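Local coordinates for RabGAP/TBC protein (Chlamydomonas reinhardtii, PDB 4P17) that is of unknown function but carries a TBC domain, a fold whose active members act as GTPase-activating proteins for Rab GTPases, at residues Asp114-Phe119 / Tyr150-Thr156. Numbering follows the deposited sequence.
Sequences DSTHTF and YVRAMNT
The Y150 ring meets D114 at its hydroxyl edge, with OD2 near the ring plane, while the backbone N of R152 lies above one face, offset toward the rim. The segments correspond to the two finger motifs of TBC domains, IxxDxxR and YxQ, but H117 stands in place of the arginine and R152 in place of the glutamine, so this site probably does not work by the usual dual-finger mechanism. The H117 ring has the carbonyl O of D114 above one face and R152 at its edge, where H117 NE2 lies 4.2 Å from R152 NE with ring and guanidinium planes nearly perpendicular. F119 turns its edge to helix 153-164, CZ lying 3.8 Å from the in-plane O of T156.

A polar network joins the two segments. Y150 OH donates to D114 OD2 at 2.7 Å, reaching the anti side of the carboxylate, 20° out of its plane. The same hydroxyl accepts N155 ND2 at 3.3 Å, close to the amide plane. N155, its CG anti to the backbone N (chi1 -164°), faces the loop, and ND2 also makes a weak, straight bond to S115 OG. A phenylalanine in place of Y150 would probably deprive both the D114 carboxylate and the N155 amide of a partner. T118 OG1 sits 3.2 Å from N155 OD1, with D114 O as a rival acceptor. Beside this, T118 CG2 packs 3.6 Å from T156 CG2, whose neighbouring OG1 bonds to S238 OG.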
loop_
_atom_site.group_PDB
_atom_site.type_symbol
_atom_site.label_atom_id
_atom_site.label_comp_id
_atom_site.label_asym_id
_atom_site.label_seq_id
_atom_site.Cartn_x
_atom_site.Cartn_y
_atom_site.Cartn_z
ATOM N N ASP A 114 -10.929 -6.704 -14.750
ATOM C CA ASP A 114 -10.028 -6.906 -13.608
ATOM C C ASP A 114 -10.810 -6.890 -12.268
ATOM O O ASP A 114 -10.337 -7.408 -11.270
ATOM C CB ASP A 114 -8.909 -5.852 -13.625
ATOM C CG ASP A 114 -7.903 -6.044 -14.793
ATOM O OD1 ASP A 114 -8.052 -6.963 -15.660
ATOM O OD2 ASP A 114 -6.953 -5.241 -14.877
ATOM N N SER A 115 -12.031 -6.356 -12.261
ATOM C CA SER A 115 -12.893 -6.398 -11.064
ATOM C C SER A 115 -13.738 -7.672 -10.892
ATOM O O SER A 115 -14.461 -7.811 -9.905
ATOM C CB SER A 115 -13.819 -5.185 -11.076
ATOM O OG SER A 115 -13.093 -3.998 -10.799
ATOM N N THR A 116 -13.670 -8.605 -11.820
ATOM C CA THR A 116 -14.398 -9.833 -11.638
ATOM C C THR A 116 -13.566 -10.823 -10.817
ATOM O O THR A 116 -13.992 -11.949 -10.588
ATOM C CB THR A 116 -14.793 -10.440 -12.971
ATOM O OG1 THR A 116 -13.615 -10.839 -13.681
ATOM C CG2 THR A 116 -15.603 -9.406 -13.792
ATOM N N HIS A 117 -12.391 -10.421 -10.343
ATOM C CA HIS A 117 -11.651 -11.336 -9.464
ATOM C C HIS A 117 -10.866 -10.637 -8.343
ATOM O O HIS A 117 -10.249 -11.294 -7.487
ATOM C CB HIS A 117 -10.737 -12.253 -10.314
ATOM C CG HIS A 117 -9.855 -11.539 -11.287
ATOM N ND1 HIS A 117 -10.224 -11.308 -12.595
ATOM C CD2 HIS A 117 -8.593 -11.063 -11.161
ATOM C CE1 HIS A 117 -9.237 -10.695 -13.226
ATOM N NE2 HIS A 117 -8.237 -10.534 -12.379
ATOM N N THR A 118 -10.926 -9.313 -8.315
ATOM C CA THR A 118 -10.431 -8.568 -7.164
ATOM C C THR A 118 -11.552 -8.430 -6.126
ATOM O O THR A 118 -12.728 -8.568 -6.468
ATOM C CB THR A 118 -9.943 -7.177 -7.564
ATOM O OG1 THR A 118 -11.005 -6.494 -8.219
ATOM C CG2 THR A 118 -8.741 -7.261 -8.511
ATOM N N PHE A 119 -11.182 -8.148 -4.879
ATOM C CA PHE A 119 -12.140 -7.988 -3.762
ATOM C C PHE A 119 -13.396 -8.825 -3.850
ATOM O O PHE A 119 -14.506 -8.295 -3.880
ATOM C CB PHE A 119 -12.547 -6.532 -3.635
ATOM C CG PHE A 119 -11.400 -5.648 -3.411
ATOM C CD1 PHE A 119 -10.597 -5.856 -2.316
ATOM C CD2 PHE A 119 -11.072 -4.660 -4.319
ATOM C CE1 PHE A 119 -9.518 -5.079 -2.091
ATOM C CE2 PHE A 119 -9.965 -3.873 -4.100
ATOM C CZ PHE A 119 -9.195 -4.094 -2.963
ATOM N N TYR A 150 -3.852 2.505 -17.727
ATOM C CA TYR A 150 -4.270 1.631 -16.640
ATOM C C TYR A 150 -3.417 0.370 -16.703
ATOM O O TYR A 150 -3.059 -0.067 -17.803
ATOM C CB TYR A 150 -5.778 1.294 -16.742
ATOM C CG TYR A 150 -6.242 0.129 -15.878
ATOM C CD1 TYR A 150 -6.497 0.298 -14.530
ATOM C CD2 TYR A 150 -6.448 -1.136 -16.422
ATOM C CE1 TYR A 150 -6.924 -0.748 -13.721
ATOM C CE2 TYR A 150 -6.879 -2.197 -15.619
ATOM C CZ TYR A 150 -7.119 -2.000 -14.282
ATOM O OH TYR A 150 -7.531 -3.042 -13.480
ATOM N N VAL A 151 -3.073 -0.176 -15.528
ATOM C CA VAL A 151 -2.530 -1.532 -15.392
ATOM C C VAL A 151 -3.161 -2.202 -14.175
ATOM O O VAL A 151 -3.582 -1.546 -13.258
ATOM C CB VAL A 151 -0.971 -1.561 -15.260
ATOM C CG1 VAL A 151 -0.319 -1.046 -16.534
ATOM C CG2 VAL A 151 -0.496 -0.789 -14.015
ATOM N N ARG A 152 -3.207 -3.528 -14.180
ATOM C CA ARG A 152 -3.992 -4.306 -13.240
ATOM C C ARG A 152 -3.666 -3.968 -11.772
ATOM O O ARG A 152 -4.551 -3.812 -10.935
ATOM C CB ARG A 152 -3.732 -5.787 -13.535
ATOM C CG ARG A 152 -4.331 -6.775 -12.599
ATOM C CD ARG A 152 -4.062 -8.154 -13.207
ATOM N NE ARG A 152 -4.243 -9.258 -12.272
ATOM C CZ ARG A 152 -3.663 -10.451 -12.406
ATOM N NH1 ARG A 152 -2.854 -10.694 -13.434
ATOM N NH2 ARG A 152 -3.884 -11.403 -11.508
ATOM N N ALA A 153 -2.369 -3.784 -11.502
ATOM C CA ALA A 153 -1.881 -3.395 -10.188
ATOM C C ALA A 153 -2.709 -2.262 -9.583
ATOM O O ALA A 153 -2.968 -2.232 -8.399
ATOM C CB ALA A 153 -0.391 -2.968 -10.291
ATOM N N MET A 154 -3.109 -1.318 -10.418
ATOM C CA MET A 154 -3.796 -0.131 -9.930
ATOM C C MET A 154 -5.208 -0.462 -9.429
ATOM O O MET A 154 -5.788 0.291 -8.674
ATOM C CB MET A 154 -3.831 0.937 -11.027
ATOM C CG MET A 154 -2.447 1.508 -11.407
ATOM S SD MET A 154 -2.411 2.217 -13.090
ATOM C CE MET A 154 -3.389 3.703 -12.827
ATOM N N ASN A 155 -5.762 -1.603 -9.822
ATOM C CA ASN A 155 -7.125 -1.930 -9.402
ATOM C C ASN A 155 -7.209 -2.085 -7.894
ATOM O O ASN A 155 -7.966 -1.380 -7.233
ATOM C CB ASN A 155 -7.627 -3.200 -10.104
ATOM C CG ASN A 155 -9.130 -3.353 -10.013
ATOM O OD1 ASN A 155 -9.678 -3.643 -8.946
ATOM N ND2 ASN A 155 -9.794 -3.216 -11.134
ATOM N N THR A 156 -6.375 -2.944 -7.312
ATOM C CA THR A 156 -6.482 -3.182 -5.880
ATOM C C THR A 156 -5.929 -1.987 -5.075
ATOM O O THR A 156 -6.404 -1.693 -3.986
ATOM C CB THR A 156 -5.778 -4.520 -5.454
ATOM O OG1 THR A 156 -4.407 -4.513 -5.847
ATOM C CG2 THR A 156 -6.498 -5.740 -6.091
#